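PDB 4DZH: amidohydrolase from Xanthomonas campestris pv. campestris, which probably deaminates adenosine-type nucleosides such as 5'-methylthioadenosine, as a zinc-binding hydrolase of the ATZ/TRZ group in the amidohydrolase superfamily. Local coordinates for residues A[13-18]-A[39-44]; A[24-29]-A[71-76]. One frame throughout, in Å; residues are numbered along the deposited sequence.

Interaction 1: A[13-18]-A[39-44]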
ATOM      1  N   PRO A  13      20.690  -9.966 -36.273  1.00 33.96           N
ATOM      2  CA  PRO A  13      21.173 -10.195 -34.911  1.00 33.91           C
ATOM      3  C   PRO A  13      20.751  -9.060 -33.974  1.00 33.53           C
ATOM      4  O   PRO A  13      20.686  -7.897 -34.393  1.00 35.12           O
ATOM      5  CB  PRO A  13      22.697 -10.186 -35.068  1.00 34.06           C
ATOM      6  CG  PRO A  13      22.956 -10.313 -36.572  1.00 36.31           C
ATOM      7  CD  PRO A  13      21.771  -9.701 -37.235  1.00 35.80           C
ATOM      8  N   CYS A  14      20.478  -9.393 -32.717  1.00 31.73           N
ATOM      9  CA  CYS A  14      20.363  -8.394 -31.666  1.00 29.79           C
ATOM     10  C   CYS A  14      20.826  -9.102 -30.391  1.00 31.81           C
ATOM     11  O   CYS A  14      20.979 -10.328 -30.387  1.00 31.27           O
ATOM     12  CB  CYS A  14      18.925  -7.896 -31.554  1.00 32.35           C
ATOM     13  SG  CYS A  14      17.721  -9.114 -30.902  1.00 32.27           S
ATOM     14  N   ASP A  15      21.080  -8.356 -29.320  1.00 28.86           N
ATOM     15  CA  ASP A  15      21.718  -8.937 -28.135  1.00 26.53           C
ATOM     16  C   ASP A  15      20.691  -9.745 -27.337  1.00 26.14           C
ATOM     17  O   ASP A  15      20.945 -10.885 -26.897  1.00 28.33           O
ATOM     18  CB  ASP A  15      22.228  -7.827 -27.177  1.00 25.55           C
ATOM     19  CG  ASP A  15      23.479  -7.091 -27.687  1.00 31.02           C
ATOM     20  OD1 ASP A  15      24.087  -7.506 -28.695  1.00 34.89           O
ATOM     21  OD2 ASP A  15      23.865  -6.082 -27.048  1.00 31.24           O
ATOM     22  N   LEU A  16      19.529  -9.133 -27.145  1.00 24.78           N
ATOM     23  CA  LEU A  16      18.520  -9.685 -26.252  1.00 28.49           C
ATOM     24  C   LEU A  16      17.131  -9.446 -26.838  1.00 25.88           C
ATOM     25  O   LEU A  16      16.861  -8.360 -27.368  1.00 28.78           O
ATOM     26  CB  LEU A  16      18.632  -8.977 -24.894  1.00 25.70           C
ATOM     27  CG  LEU A  16      17.625  -9.279 -23.791  1.00 27.17           C
ATOM     28  CD1 LEU A  16      17.759 -10.702 -23.234  1.00 27.23           C
ATOM     29  CD2 LEU A  16      17.797  -8.279 -22.668  1.00 30.66           C
ATOM     30  N   LEU A  17      16.278 -10.453 -26.774  1.00 26.37           N
ATOM     31  CA  LEU A  17      14.868 -10.297 -27.086  1.00 24.43           C
ATOM     32  C   LEU A  17      14.063 -10.706 -25.845  1.00 24.25           C
ATOM     33  O   LEU A  17      14.210 -11.824 -25.349  1.00 25.75           O
ATOM     34  CB  LEU A  17      14.473 -11.194 -28.270  1.00 26.64           C
ATOM     35  CG  LEU A  17      12.994 -11.076 -28.647  1.00 31.50           C
ATOM     36  CD1 LEU A  17      12.739  -9.722 -29.281  1.00 31.57           C
ATOM     37  CD2 LEU A  17      12.532 -12.191 -29.542  1.00 35.85           C
ATOM     38  N   ILE A  18      13.220  -9.818 -25.339  1.00 21.78           N
ATOM     39  CA  ILE A  18      12.372 -10.147 -24.185  1.00 20.56           C
ATOM     40  C   ILE A  18      10.975 -10.310 -24.711  1.00 25.83           C
ATOM     41  O   ILE A  18      10.402  -9.352 -25.200  1.00 25.50           O
ATOM     42  CB  ILE A  18      12.374  -9.010 -23.106  1.00 24.31           C
ATOM     43  CG1 ILE A  18      13.783  -8.775 -22.599  1.00 23.91           C
ATOM     44  CG2 ILE A  18      11.459  -9.366 -21.916  1.00 25.45           C
ATOM     45  CD1 ILE A  18      13.972  -7.430 -21.889  1.00 22.33           C
ATOM     46  N   ALA A  39      13.289  -5.840 -28.482  1.00 22.16           N
ATOM     47  CA  ALA A  39      14.656  -6.222 -28.792  1.00 24.74           C
ATOM     48  C   ALA A  39      15.613  -5.150 -28.299  1.00 23.49           C
ATOM     49  O   ALA A  39      15.314  -3.955 -28.357  1.00 22.84           O
ATOM     50  CB  ALA A  39      14.845  -6.459 -30.311  1.00 29.31           C
ATOM     51  N   VAL A  40      16.784  -5.589 -27.848  1.00 23.76           N
ATOM     52  CA  VAL A  40      17.750  -4.707 -27.207  1.00 19.88           C
ATOM     53  C   VAL A  40      19.127  -5.050 -27.721  1.00 21.67           C
ATOM     54  O   VAL A  40      19.471  -6.234 -27.866  1.00 23.11           O
ATOM     55  CB  VAL A  40      17.709  -4.926 -25.645  1.00 19.37           C
ATOM     56  CG1 VAL A  40      18.682  -3.984 -24.952  1.00 20.63           C
ATOM     57  CG2 VAL A  40      16.287  -4.736 -25.090  1.00 22.26           C
ATOM     58  N   SER A  41      19.917  -4.022 -28.070  1.00 20.49           N
ATOM     59  CA  SER A  41      21.325  -4.227 -28.450  1.00 19.28           C
ATOM     60  C   SER A  41      22.120  -3.099 -27.825  1.00 22.17           C
ATOM     61  O   SER A  41      21.695  -1.946 -27.871  1.00 22.19           O
ATOM     62  CB  SER A  41      21.535  -4.188 -29.971  1.00 20.88           C
ATOM     63  OG  SER A  41      20.910  -5.302 -30.581  1.00 23.18           O
ATOM     64  N   ASN A  42      23.280  -3.423 -27.253  1.00 25.65           N
ATOM     65  CA  ASN A  42      24.139  -2.391 -26.677  1.00 22.12           C
ATOM     66  C   ASN A  42      23.400  -1.562 -25.659  1.00 23.10           C
ATOM     67  O   ASN A  42      23.640  -0.355 -25.511  1.00 22.47           O
ATOM     68  CB  ASN A  42      24.788  -1.544 -27.799  1.00 24.09           C
ATOM     69  CG  ASN A  42      25.551  -2.400 -28.738  1.00 27.81           C
ATOM     70  OD1 ASN A  42      25.057  -2.775 -29.800  1.00 31.94           O
ATOM     71  ND2 ASN A  42      26.750  -2.797 -28.331  1.00 30.81           N
ATOM     72  N   GLY A  43      22.510  -2.229 -24.889  1.00 20.32           N
ATOM     73  CA  GLY A  43      21.793  -1.527 -23.844  1.00 21.93           C
ATOM     74  C   GLY A  43      20.654  -0.670 -24.341  1.00 22.77           C
ATOM     75  O   GLY A  43      20.002   0.020 -23.575  1.00 21.18           O
ATOM     76  N   VAL A  44      20.461  -0.632 -25.660  1.00 22.32           N
ATOM     77  CA  VAL A  44      19.464   0.278 -26.230  1.00 21.10           C
ATOM     78  C   VAL A  44      18.285  -0.494 -26.820  1.00 19.22           C
ATOM     79  O   VAL A  44      18.484  -1.601 -27.369  1.00 21.43           O
ATOM     80  CB  VAL A  44      20.113   1.125 -27.366  1.00 22.52           C
ATOM     81  CG1 VAL A  44      19.100   1.893 -28.179  1.00 23.81           C
ATOM     82  CG2 VAL A  44      21.121   2.122 -26.767  1.00 22.87           C
TER
HETATM   83  O   HOH W   1      22.293  -5.106 -24.737  1.00 26.07           O
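Asp15 reaches across to the turn that follows strand 39-41: its OD2 accepts the backbone N-H of Asn42 at 2.7 Å, an almost straight bond (172° at the hydrogen) that arrives from above the carboxylate plane, 47° out of it. With CG beside its own backbone N and anti to the carbonyl carbon (chi1 -73°), the carboxylate lies over the CA of Ser41. A water adds a second link, donating to Asp15 OD2 and accepting from Gly43 N, so one carboxylate oxygen holds two successive peptides of the type I' turn Ser41-Val44. Beside it, the backbones pair as antiparallel strands. Leu16 N gives its hydrogen to Val40 O at 3.0 Å, and Val40 N returns one to Leu16 O at 2.8 Å. Asp15 N also turns to Val40 O, at 3.0 Å, but weakly because the bond is well bent. Two residues facing one make a classic beta bulge, set at the corner where the chain leaves strand 12-14 for strand 16-20 of the small mixed sheet. Ser41 OG adds another weak bond to Val40 O and packs against Cys14 CA at 3.3 Å. On one face of the sheet Ala39 CB is met by both Cys14 SG and Leu17 CD1, each at 4.0 Å; Phe58, Val46 and Ala47 also touch this methyl. On the other, Leu16 CB lies 4.2 Å from Val40 CB, with Trp414 against Leu16 and Ala379 against Val40. Backbone bonds from Cys14 to Ala61 and from Leu17 to Arg62 and Val64 tie the bent segment to the connection between strands 58-60 and 63-66 and to the start of the latter.

Interaction 2: A[24-29]-A[71-76]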
ATOM      1  N   VAL A  24       3.744  -2.623 -22.020  1.00 24.60           N
ATOM      2  CA  VAL A  24       3.131  -1.347 -21.716  1.00 25.89           C
ATOM      3  C   VAL A  24       4.121  -0.231 -22.030  1.00 26.23           C
ATOM      4  O   VAL A  24       5.017   0.057 -21.235  1.00 24.93           O
ATOM      5  CB  VAL A  24       2.726  -1.273 -20.220  1.00 23.06           C
ATOM      6  CG1 VAL A  24       2.098   0.070 -19.928  1.00 24.21           C
ATOM      7  CG2 VAL A  24       1.818  -2.481 -19.850  1.00 22.94           C
ATOM      8  N   PRO A  25       4.000   0.390 -23.219  1.00 22.01           N
ATOM      9  CA  PRO A  25       5.067   1.288 -23.678  1.00 25.50           C
ATOM     10  C   PRO A  25       5.105   2.677 -23.027  1.00 25.39           C
ATOM     11  O   PRO A  25       6.153   3.318 -23.136  1.00 24.96           O
ATOM     12  CB  PRO A  25       4.796   1.405 -25.183  1.00 22.85           C
ATOM     13  CG  PRO A  25       3.279   1.261 -25.298  1.00 22.35           C
ATOM     14  CD  PRO A  25       2.899   0.250 -24.197  1.00 22.32           C
ATOM     15  N   ILE A  26       4.001   3.097 -22.408  1.00 22.75           N
ATOM     16  CA  ILE A  26       3.791   4.406 -21.777  1.00 21.50           C
ATOM     17  C   ILE A  26       3.558   5.468 -22.868  1.00 22.47           C
ATOM     18  O   ILE A  26       2.616   6.269 -22.774  1.00 21.66           O
ATOM     19  CB  ILE A  26       4.949   4.813 -20.837  1.00 18.36           C
ATOM     20  CG1 ILE A  26       5.138   3.760 -19.737  1.00 23.74           C
ATOM     21  CG2 ILE A  26       4.683   6.183 -20.204  1.00 19.92           C
ATOM     22  CD1 ILE A  26       3.934   3.550 -18.834  1.00 23.91           C
ATOM     23  N   GLU A  27       4.386   5.413 -23.910  1.00 27.16           N
ATOM     24  CA  GLU A  27       4.176   6.194 -25.122  1.00 27.57           C
ATOM     25  C   GLU A  27       3.996   5.178 -26.237  1.00 23.94           C
ATOM     26  O   GLU A  27       4.920   4.406 -26.511  1.00 29.59           O
ATOM     27  CB  GLU A  27       5.393   7.102 -25.380  1.00 27.19           C
ATOM     28  CG  GLU A  27       5.373   8.400 -24.558  1.00 27.45           C
ATOM     29  CD  GLU A  27       4.116   9.222 -24.847  1.00 36.53           C
ATOM     30  OE1 GLU A  27       3.525   9.033 -25.931  1.00 45.91           O
ATOM     31  OE2 GLU A  27       3.705  10.059 -24.018  1.00 37.66           O
ATOM     32  N   PRO A  28       2.806   5.135 -26.855  1.00 27.71           N
ATOM     33  CA  PRO A  28       1.601   5.958 -26.630  1.00 28.82           C
ATOM     34  C   PRO A  28       0.801   5.686 -25.339  1.00 30.60           C
ATOM     35  O   PRO A  28       0.818   4.576 -24.789  1.00 29.84           O
ATOM     36  CB  PRO A  28       0.735   5.613 -27.845  1.00 34.20           C
ATOM     37  CG  PRO A  28       1.092   4.222 -28.130  1.00 32.95           C
ATOM     38  CD  PRO A  28       2.575   4.151 -27.928  1.00 29.42           C
ATOM     39  N   HIS A  29       0.079   6.714 -24.896  1.00 28.32           N
ATOM     40  CA  HIS A  29      -0.640   6.706 -23.626  1.00 28.68           C
ATOM     41  C   HIS A  29      -1.799   5.726 -23.631  1.00 30.67           C
ATOM     42  O   HIS A  29      -2.513   5.572 -24.635  1.00 32.68           O
ATOM     43  CB  HIS A  29      -1.163   8.101 -23.315  1.00 30.83           C
ATOM     44  CG  HIS A  29      -1.806   8.219 -21.973  1.00 31.50           C
ATOM     45  ND1 HIS A  29      -1.078   8.206 -20.799  1.00 30.25           N
ATOM     46  CD2 HIS A  29      -3.111   8.325 -21.613  1.00 30.99           C
ATOM     47  CE1 HIS A  29      -1.911   8.312 -19.776  1.00 29.00           C
ATOM     48  NE2 HIS A  29      -3.146   8.396 -20.243  1.00 31.83           N
ATOM     49  N   LEU A  71       5.500  -6.256 -19.400  1.00 22.08           N
ATOM     50  CA  LEU A  71       6.801  -5.600 -19.492  1.00 21.19           C
ATOM     51  C   LEU A  71       6.557  -4.094 -19.590  1.00 21.01           C
ATOM     52  O   LEU A  71       5.771  -3.642 -20.426  1.00 22.47           O
ATOM     53  CB  LEU A  71       7.569  -6.122 -20.728  1.00 23.11           C
ATOM     54  CG  LEU A  71       8.997  -5.601 -20.954  1.00 22.76           C
ATOM     55  CD1 LEU A  71       9.997  -5.959 -19.881  1.00 22.69           C
ATOM     56  CD2 LEU A  71       9.508  -6.144 -22.304  1.00 25.72           C
ATOM     57  N   MET A  72       7.173  -3.336 -18.691  1.00 21.15           N
ATOM     58  CA  MET A  72       7.004  -1.878 -18.631  1.00 20.91           C
ATOM     59  C   MET A  72       8.380  -1.237 -18.348  1.00 18.81           C
ATOM     60  O   MET A  72       9.347  -1.936 -17.989  1.00 19.30           O
ATOM     61  CB  MET A  72       6.019  -1.526 -17.511  1.00 19.82           C
ATOM     62  CG  MET A  72       6.541  -1.846 -16.147  1.00 19.84           C
ATOM     63  SD  MET A  72       5.285  -1.532 -14.898  1.00 23.40           S
ATOM     64  CE  MET A  72       6.363  -1.465 -13.469  1.00 23.75           C
ATOM     65  N   PRO A  73       8.493   0.102 -18.517  1.00 18.30           N
ATOM     66  CA  PRO A  73       9.741   0.788 -18.131  1.00 17.44           C
ATOM     67  C   PRO A  73       9.941   0.688 -16.628  1.00 16.59           C
ATOM     68  O   PRO A  73       8.945   0.587 -15.895  1.00 19.51           O
ATOM     69  CB  PRO A  73       9.466   2.252 -18.492  1.00 19.88           C
ATOM     70  CG  PRO A  73       8.319   2.230 -19.510  1.00 19.15           C
ATOM     71  CD  PRO A  73       7.471   1.054 -19.008  1.00 20.52           C
ATOM     72  N   GLY A  74      11.211   0.722 -16.209  1.00 17.50           N
ATOM     73  CA  GLY A  74      11.479   0.776 -14.780  1.00 17.72           C
ATOM     74  C   GLY A  74      10.788   1.964 -14.146  1.00 19.26           C
ATOM     75  O   GLY A  74      10.614   3.034 -14.730  1.00 18.58           O
ATOM     76  N   LEU A  75      10.337   1.782 -12.926  1.00 16.22           N
ATOM     77  CA  LEU A  75       9.803   2.888 -12.162  1.00 13.00           C
ATOM     78  C   LEU A  75      10.905   3.842 -11.751  1.00 14.40           C
ATOM     79  O   LEU A  75      12.048   3.463 -11.441  1.00 17.10           O
ATOM     80  CB  LEU A  75       9.088   2.360 -10.936  1.00 11.88           C
ATOM     81  CG  LEU A  75       7.947   1.377 -11.258  1.00 13.80           C
ATOM     82  CD1 LEU A  75       7.294   0.853  -9.983  1.00 17.23           C
ATOM     83  CD2 LEU A  75       6.886   1.926 -12.279  1.00 14.43           C
ATOM     84  N   VAL A  76      10.559   5.122 -11.742  1.00 16.66           N
ATOM     85  CA  VAL A  76      11.495   6.184 -11.419  1.00 15.06           C
ATOM     86  C   VAL A  76      11.065   6.813 -10.110  1.00 15.08           C
ATOM     87  O   VAL A  76       9.972   7.436 -10.017  1.00 15.70           O
ATOM     88  CB  VAL A  76      11.528   7.222 -12.565  1.00 15.83           C
ATOM     89  CG1 VAL A  76      12.416   8.417 -12.180  1.00 15.34           C
ATOM     90  CG2 VAL A  76      12.021   6.576 -13.873  1.00 16.93           C
TER
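Val24 N donates a nearly linear 2.8 Å hydrogen bond to Leu71 O (174° at the hydrogen), the one backbone bond joining irregular loop 24-29 to strand 71-73. It continues the parallel pairing of strand 22-23 with strand 69-80, which runs on into the TIM-barrel fold of the amidohydrolases and carries the zinc ligands His79 and His81 further along. The rest of the contact is packing. Val24 CB stands 4.3 Å from Met72 CB. The methionine places CG between its backbone N and carbonyl carbon (chi1 67°), and the extended chain beyond leads away from the loop; the side chain packs on Phe327 of helix 326-341 and Val384 of strand 381-385. Pro73 receives the loop instead. Its CD lies 3.5 Å from Val24 O, and the CG-CD side of the ring is also met by Ile26, whose side chain runs at a slant to it. Leu71, by contrast, offers the loop its carbonyl, while its side chain packs on Leu381 and Cys383. Ile26, with positive phi (76°), is the middle residue of a classic gamma turn closed by the bond from Glu27 N to Pro25 O, and the cis peptide before Pro28 bends the chain again. Further out, Pro25 makes a backbone bond with Ile373, Ile26 packs on Leu353 and Thr357 of helix 349-363, and Glu27 OE2 forms a salt bridge with Arg354 of that helix. The loop is thereby held between barrel strand and helix. Ile26 uses its ethyl branch for the strand: CG1, beside its backbone N and anti to the carbonyl carbon, approaches Pro73 CG to 3.5 Å and Pro73 CD to 3.6 Å.

Overall arrangement
The two interactions interleave along the chain: 13-18 and 24-29 come first, followed by their partners 39-44 and 71-76. Their centres are about 17 Å apart, on the same side of the chain's centre. Interaction 1 lies in the small mixed sheet built on strands 16-20 and 36-41, and interaction 2 where strand 69-80 enters the barrel. The chain passes from one to the other through strand 22-23, and they also touch directly, Ile18 CG2 packing on Leu71 CD2 at 3.8 Å. Neither includes a metal ligand; the small sheet thus packs, through Ile18 on Leu71, against strand 69-80, which further along supplies His79 and His81 to zinc.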